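PDB 2B30: pvivax hypothetical protein from Plasmodium vivax, which is of unknown function but belongs to the HAD-like hydrolases of the Cof type, and is probably a metal-dependent phosphatase. Local coordinates for residues A[33-36]-A[37-41]; A[70-73]-A[74-78]; A[266-270]-A[271-275]. All blocks are in the same frame, centred on the assembly; numbering follows the deposited sequence.

Contact 1 (A[33-36]-A[37-41]); sequences DFDG and TLFVD. With CA (calcium ion), chain E.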
loop_
_atom_site.group_PDB
_atom_site.type_symbol
_atom_site.label_atom_id
_atom_site.label_comp_id
_atom_site.label_asym_id
_atom_site.label_seq_id
_atom_site.Cartn_x
_atom_site.Cartn_y
_atom_site.Cartn_z
ATOM N N ASP A 33 11.345 -13.236 0.441
ATOM C CA ASP A 33 10.820 -13.451 1.795
ATOM C C ASP A 33 11.689 -14.474 2.524
ATOM O O ASP A 33 12.307 -15.324 1.888
ATOM C CB ASP A 33 9.371 -13.930 1.735
ATOM C CG ASP A 33 8.787 -14.216 3.103
ATOM O OD1 ASP A 33 8.968 -13.412 4.049
ATOM O OD2 ASP A 33 8.130 -15.263 3.236
ATOM N N PHE A 34 11.760 -14.375 3.847
ATOM C CA PHE A 34 12.577 -15.301 4.624
ATOM C C PHE A 34 11.798 -16.573 5.016
ATOM O O PHE A 34 11.900 -17.580 4.317
ATOM C CB PHE A 34 13.227 -14.611 5.835
ATOM C CG PHE A 34 14.467 -15.313 6.333
ATOM C CD1 PHE A 34 15.632 -15.317 5.566
ATOM C CD2 PHE A 34 14.475 -15.970 7.564
ATOM C CE1 PHE A 34 16.784 -15.969 6.011
ATOM C CE2 PHE A 34 15.622 -16.619 8.027
ATOM C CZ PHE A 34 16.779 -16.621 7.249
ATOM N N ASP A 35 11.012 -16.539 6.090
ATOM C CA ASP A 35 10.359 -17.760 6.569
ATOM C C ASP A 35 9.263 -18.166 5.626
ATOM O O ASP A 35 8.500 -17.318 5.147
ATOM C CB ASP A 35 9.741 -17.577 7.950
ATOM C CG ASP A 35 10.758 -17.246 8.985
ATOM O OD1 ASP A 35 11.294 -16.115 8.928
ATOM O OD2 ASP A 35 11.028 -18.112 9.842
ATOM N N GLY A 36 9.175 -19.466 5.370
ATOM C CA GLY A 36 8.183 -20.001 4.451
ATOM C C GLY A 36 8.607 -19.905 2.999
ATOM O O GLY A 36 7.981 -20.517 2.137
ATOM N N THR A 37 9.668 -19.150 2.726
ATOM C CA THR A 37 10.164 -18.967 1.369
ATOM C C THR A 37 11.614 -19.434 1.314
ATOM O O THR A 37 11.898 -20.483 0.756
ATOM C CB THR A 37 10.017 -17.484 0.905
ATOM O OG1 THR A 37 8.638 -17.086 0.976
ATOM C CG2 THR A 37 10.516 -17.306 -0.513
ATOM N N LEU A 38 12.518 -18.674 1.923
ATOM C CA LEU A 38 13.946 -18.993 1.927
ATOM C C LEU A 38 14.326 -19.901 3.120
ATOM O O LEU A 38 15.098 -20.842 2.966
ATOM C CB LEU A 38 14.746 -17.688 1.980
ATOM C CG LEU A 38 16.239 -17.711 1.657
ATOM C CD1 LEU A 38 16.469 -18.006 0.185
ATOM C CD2 LEU A 38 16.884 -16.376 2.026
ATOM N N PHE A 39 13.780 -19.610 4.298
ATOM C CA PHE A 39 14.067 -20.360 5.516
ATOM C C PHE A 39 12.924 -21.323 5.812
ATOM O O PHE A 39 11.772 -20.887 5.905
ATOM C CB PHE A 39 14.221 -19.383 6.675
ATOM C CG PHE A 39 14.530 -20.030 7.994
ATOM C CD1 PHE A 39 15.831 -20.041 8.483
ATOM C CD2 PHE A 39 13.517 -20.603 8.759
ATOM C CE1 PHE A 39 16.121 -20.622 9.704
ATOM C CE2 PHE A 39 13.804 -21.188 9.983
ATOM C CZ PHE A 39 15.111 -21.196 10.457
ATOM N N VAL A 40 13.249 -22.610 6.000
ATOM C CA VAL A 40 12.240 -23.676 6.094
ATOM C C VAL A 40 11.785 -23.950 7.542
ATOM O O VAL A 40 10.609 -23.775 7.861
ATOM C CB VAL A 40 12.749 -24.983 5.432
ATOM C CG1 VAL A 40 11.669 -26.057 5.429
ATOM C CG2 VAL A 40 13.224 -24.717 4.008
ATOM N N ASP A 41 12.704 -24.378 8.409
ATOM C CA ASP A 41 12.393 -24.648 9.831
ATOM C C ASP A 41 13.667 -24.750 10.674
ATOM O O ASP A 41 14.761 -24.510 10.163
ATOM C CB ASP A 41 11.540 -25.922 9.981
ATOM C CG ASP A 41 12.206 -27.165 9.398
ATOM O OD1 ASP A 41 13.450 -27.330 9.507
ATOM O OD2 ASP A 41 11.455 -27.994 8.838
HETATM CA CA CA E . 7.297 -15.341 5.295
#

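Contact 2 (A[70-73]-A[74-78]); sequences RSKV and GILSA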
loop_
_atom_site.group_PDB
_atom_site.type_symbol
_atom_site.label_atom_id
_atom_site.label_comp_id
_atom_site.label_asym_id
_atom_site.label_seq_id
_atom_site.Cartn_x
_atom_site.Cartn_y
_atom_site.Cartn_z
ATOM N N ARG A 70 11.251 -10.340 10.434
ATOM C CA ARG A 70 12.363 -10.460 11.360
ATOM C C ARG A 70 13.275 -9.246 11.316
ATOM O O ARG A 70 13.151 -8.387 10.444
ATOM C CB ARG A 70 13.150 -11.739 11.073
ATOM C CG ARG A 70 12.384 -12.972 11.499
ATOM C CD ARG A 70 12.804 -14.245 10.790
ATOM N NE ARG A 70 13.956 -14.858 11.440
ATOM C CZ ARG A 70 14.203 -16.168 11.513
ATOM N NH1 ARG A 70 13.397 -17.070 10.976
ATOM N NH2 ARG A 70 15.288 -16.579 12.140
ATOM N N SER A 71 14.179 -9.174 12.286
ATOM C CA SER A 71 15.185 -8.129 12.343
ATOM C C SER A 71 16.356 -8.582 11.494
ATOM O O SER A 71 16.398 -9.747 11.101
ATOM C CB SER A 71 15.632 -7.928 13.787
ATOM O OG SER A 71 16.321 -9.076 14.267
ATOM N N LYS A 72 17.303 -7.679 11.215
ATOM C CA LYS A 72 18.504 -8.034 10.425
ATOM C C LYS A 72 19.301 -9.121 11.128
ATOM O O LYS A 72 19.541 -10.177 10.555
ATOM C CB LYS A 72 19.412 -6.820 10.154
ATOM C CG LYS A 72 20.679 -7.154 9.340
ATOM C CD LYS A 72 21.383 -5.897 8.762
ATOM C CE LYS A 72 22.125 -5.091 9.821
ATOM N NZ LYS A 72 23.066 -5.927 10.628
ATOM N N VAL A 73 19.682 -8.854 12.377
ATOM C CA VAL A 73 20.475 -9.797 13.172
ATOM C C VAL A 73 19.745 -11.130 13.343
ATOM O O VAL A 73 20.373 -12.173 13.448
ATOM C CB VAL A 73 20.855 -9.235 14.581
ATOM C CG1 VAL A 73 21.730 -8.004 14.456
ATOM C CG2 VAL A 73 19.618 -8.920 15.411
ATOM N N GLY A 74 18.418 -11.089 13.379
ATOM C CA GLY A 74 17.625 -12.307 13.436
ATOM C C GLY A 74 17.880 -13.155 12.205
ATOM O O GLY A 74 18.032 -14.374 12.298
ATOM N N ILE A 75 17.947 -12.490 11.054
ATOM C CA ILE A 75 18.201 -13.158 9.784
ATOM C C ILE A 75 19.654 -13.614 9.644
ATOM O O ILE A 75 19.909 -14.685 9.085
ATOM C CB ILE A 75 17.747 -12.269 8.600
ATOM C CG1 ILE A 75 16.444 -12.823 8.059
ATOM C CG2 ILE A 75 18.778 -12.206 7.477
ATOM C CD1 ILE A 75 15.850 -11.991 7.008
ATOM N N LEU A 76 20.587 -12.800 10.143
ATOM C CA LEU A 76 22.004 -13.151 10.139
ATOM C C LEU A 76 22.326 -14.325 11.069
ATOM O O LEU A 76 23.241 -15.093 10.797
ATOM C CB LEU A 76 22.864 -11.952 10.534
ATOM C CG LEU A 76 22.845 -10.688 9.672
ATOM C CD1 LEU A 76 24.059 -9.862 10.012
ATOM C CD2 LEU A 76 22.812 -10.988 8.179
ATOM N N SER A 77 21.591 -14.455 12.167
ATOM C CA SER A 77 21.755 -15.607 13.053
ATOM C C SER A 77 21.330 -16.888 12.338
ATOM O O SER A 77 22.105 -17.840 12.229
ATOM C CB SER A 77 20.923 -15.430 14.318
ATOM O OG SER A 77 21.300 -14.244 14.992
ATOM N N ALA A 78 20.099 -16.881 11.836
ATOM C CA ALA A 78 19.523 -18.023 11.159
ATOM C C ALA A 78 20.382 -18.437 9.985
ATOM O O ALA A 78 20.482 -19.627 9.691
ATOM C CB ALA A 78 18.125 -17.701 10.692
#

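Contact 3 (A[266-270]-A[271-275]); sequences ANATD and SAKSH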
loop_
_atom_site.group_PDB
_atom_site.type_symbol
_atom_site.label_atom_id
_atom_site.label_comp_id
_atom_site.label_asym_id
_atom_site.label_seq_id
_atom_site.Cartn_x
_atom_site.Cartn_y
_atom_site.Cartn_z
ATOM N N ALA A 266 4.830 -22.802 -3.593
ATOM C CA ALA A 266 3.818 -23.867 -3.551
ATOM C C ALA A 266 3.134 -23.965 -2.191
ATOM O O ALA A 266 1.925 -24.230 -2.112
ATOM C CB ALA A 266 4.456 -25.191 -3.887
ATOM N N ASN A 267 3.904 -23.748 -1.125
ATOM C CA ASN A 267 3.357 -23.774 0.238
ATOM C C ASN A 267 2.723 -22.457 0.709
ATOM O O ASN A 267 2.389 -22.314 1.879
ATOM C CB ASN A 267 4.428 -24.216 1.240
ATOM C CG ASN A 267 5.716 -23.431 1.116
ATOM O OD1 ASN A 267 6.484 -23.619 0.173
ATOM N ND2 ASN A 267 5.980 -22.573 2.085
ATOM N N ALA A 268 2.533 -21.502 -0.195
ATOM C CA ALA A 268 2.008 -20.205 0.195
ATOM C C ALA A 268 0.572 -20.323 0.654
ATOM O O ALA A 268 -0.119 -21.283 0.337
ATOM C CB ALA A 268 2.107 -19.222 -0.946
ATOM N N THR A 269 0.131 -19.326 1.409
ATOM C CA THR A 269 -1.246 -19.253 1.850
ATOM C C THR A 269 -2.132 -18.899 0.660
ATOM O O THR A 269 -1.670 -18.275 -0.283
ATOM C CB THR A 269 -1.404 -18.238 3.004
ATOM O OG1 THR A 269 -2.722 -18.348 3.545
ATOM C CG2 THR A 269 -1.176 -16.805 2.537
ATOM N N ASP A 270 -3.397 -19.311 0.696
ATOM C CA ASP A 270 -4.302 -19.123 -0.452
ATOM C C ASP A 270 -4.348 -17.690 -0.921
ATOM O O ASP A 270 -4.376 -17.431 -2.119
ATOM C CB ASP A 270 -5.726 -19.569 -0.128
ATOM C CG ASP A 270 -5.884 -21.068 -0.142
ATOM O OD1 ASP A 270 -5.046 -21.749 -0.774
ATOM O OD2 ASP A 270 -6.853 -21.566 0.475
ATOM N N SER A 271 -4.373 -16.765 0.031
ATOM C CA SER A 271 -4.374 -15.343 -0.278
ATOM C C SER A 271 -3.124 -14.921 -1.066
ATOM O O SER A 271 -3.219 -14.242 -2.088
ATOM C CB SER A 271 -4.462 -14.549 1.009
ATOM O OG SER A 271 -4.198 -13.194 0.750
ATOM N N ALA A 272 -1.956 -15.340 -0.592
ATOM C CA ALA A 272 -0.698 -15.006 -1.239
ATOM C C ALA A 272 -0.630 -15.601 -2.635
ATOM O O ALA A 272 -0.118 -14.967 -3.558
ATOM C CB ALA A 272 0.474 -15.493 -0.403
ATOM N N LYS A 273 -1.135 -16.823 -2.784
ATOM C CA LYS A 273 -1.132 -17.515 -4.081
ATOM C C LYS A 273 -1.923 -16.758 -5.151
ATOM O O LYS A 273 -1.507 -16.723 -6.313
ATOM C CB LYS A 273 -1.694 -18.943 -3.945
ATOM C CG LYS A 273 -0.711 -19.968 -3.356
ATOM C CD LYS A 273 -1.311 -21.384 -3.300
ATOM C CE LYS A 273 -0.284 -22.404 -2.808
ATOM N NZ LYS A 273 -0.758 -23.819 -2.847
ATOM N N SER A 274 -3.054 -16.163 -4.756
ATOM C CA SER A 274 -3.914 -15.439 -5.691
ATOM C C SER A 274 -3.414 -14.025 -5.974
ATOM O O SER A 274 -3.574 -13.533 -7.091
ATOM C CB SER A 274 -5.363 -15.392 -5.201
ATOM O OG SER A 274 -5.431 -14.937 -3.869
ATOM N N HIS A 275 -2.820 -13.373 -4.977
ATOM C CA HIS A 275 -2.369 -11.990 -5.143
ATOM C C HIS A 275 -1.091 -11.906 -5.980
ATOM O O HIS A 275 -0.827 -10.892 -6.641
ATOM C CB HIS A 275 -2.213 -11.304 -3.783
ATOM C CG HIS A 275 -3.508 -10.807 -3.219
ATOM N ND1 HIS A 275 -4.046 -9.589 -3.568
ATOM C CD2 HIS A 275 -4.385 -11.373 -2.357
ATOM C CE1 HIS A 275 -5.202 -9.427 -2.949
ATOM N NE2 HIS A 275 -5.429 -10.494 -2.206
HETATM O O HOH W 1 -5.246 -17.073 3.113
#

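Contact 1 (A[33-36]-A[37-41])
Asp33 and Thr37 meet through their side chains in the first conserved motif of the HAD fold, the Asp-Phe-Asp-Gly-Thr sequence at the end of strand 29-33. The chain then winds into a short irregular helical turn, with a pi-type widening at 34-36. This matches the squiggle of the HAD family.

Asp33 can be followed outward. Its CB lies against OG1 and CB of Thr37. CG is anti to the backbone N (chi1 178°), which sends the carboxylate to the calcium ion. Asp33 OD1 lies 2.8 Å from the calcium and OD2 2.2 Å from it. OD2 also accepts a hydrogen bond from Thr37 OG1 at 2.9 Å, on the anti lone pair, away from OD1. Metal and hydroxyl together fix how the carboxylate is turned. Asp35 adds its backbone O at 2.3 Å from the calcium, and Asp248 supplies a further ligand. The Asp35 carboxylate runs alongside the Phe39 ring, with OD2 near CD2, and pairs with Arg70.

Phe34 is buried. Phe39 CB sits over one face of its ring, 3.7 Å from the centroid and offset toward the rim. The Phe34 and Phe39 planes differ by 27° and the rings are displaced, so one scarcely lies over the other. Leu38 CD2 approaches the Phe34 ring obliquely.

Backbone bonds close the turn. Phe34 O is gripped from opposite faces of its carbonyl plane, by Phe39 N at 2.8 Å and by Thr37 N at 3.2 Å. Gly36 has a positive phi of 82°, which favours glycine. Gly36 N donates back across the turn to Phe39 O at 3.0 Å.

Contact 2 (A[70-73]-A[74-78])
Ser71 caps the start of helix 72-79, and its OG accepts from Gly74 N at 3.0 Å. The cap follows Thr68, which fits the place of motif II in HAD hydrolases. OG stands between the backbone N and the carbonyl carbon of its own residue (chi1 66°), and from there it reaches the first turn of the helix.

This buried first turn is the tight part. Ser71 OG also lies 3.6 Å from Gly74 CA, which leaves little room for a side chain at Gly74.

Arg70 reaches alongside the helix, its chain bent at chi3. Its NH2 lies 3.5 Å from Gly74 O, which is at the guanidinium edge, and 3.4 Å from Ala78 CB. NH2 donates to Tyr160 O, NE forms a salt bridge with Glu162, and NH1 forms one with the metal-site residue Asp35.

Further along, Val73 O takes two bonds from Ser77. Ser77 N lies 2.9 Å from Val73 O and Ser77 OG 2.7 Å from it, on opposite faces of the carbonyl plane.

The Lys72 side is looser: its bent chain crosses Leu76 obliquely, and Lys72 NZ comes no nearer than 4.1 Å to Leu76 CD1.

The buried side of the helix faces helix 34-38, where Ile75 and Ala78 touch Phe34. Ile75 and Lys72 also reach Tyr96 on strand 94-96.

Contact 3 (A[266-270]-A[271-275])
The loop after strand 261-264 turns here into helix 270-275, beside the calcium site, and Lys273 reaches back along it to Ala266. The lysine chain is extended beyond CG. Lys273 CG passes Ala268 CB at 3.8 Å, and its NZ gives a weak hydrogen bond to Ala266 O at 2.8 Å. The first helical bond is firmer: Lys273 N donates to Thr269 O at 2.9 Å, with an N-H...O angle of 161°. One residue on, Ser274 N donates to Asp270 O at 3.2 Å.

Thr269 holds the N-cap position, but its side chain makes no capping bond. Thr269 OG1 is anti to the backbone N (chi1 -171°) and bonds instead to a water at 2.9 Å. The same water accepts from Ser271 N. The methyl CG2 of Thr269 turns inward and packs on Ala272 CB at 3.6 Å.

At the far end of the helix, His275 O accepts from Asn204 of the second subunit. Ala272 rests on Leu256 of helix 253-257, and Ser271 on Ile253. Thr269 is bonded through its backbone to Asp248, a calcium ligand just past strand 243-247.

The three contacts follow one another along the chain; none nests in or crosses another. Contact 1 closes the turn after strand 29-33. Contact 2 closes the first turns of helix 72-79, soon after the neighbouring strand 63-67. Contact 3 comes much later, after strand 261-264, on the other flank of the same sheet. Contact 1 lies in the middle and touches both others. Asp35 and Arg70 join it to contact 2, with Phe34 packed on Ile75. Gly36 O probably accepts from Asn267 of contact 3. Contacts 2 and 3 do not meet; their nearest atoms are about 13 Å apart.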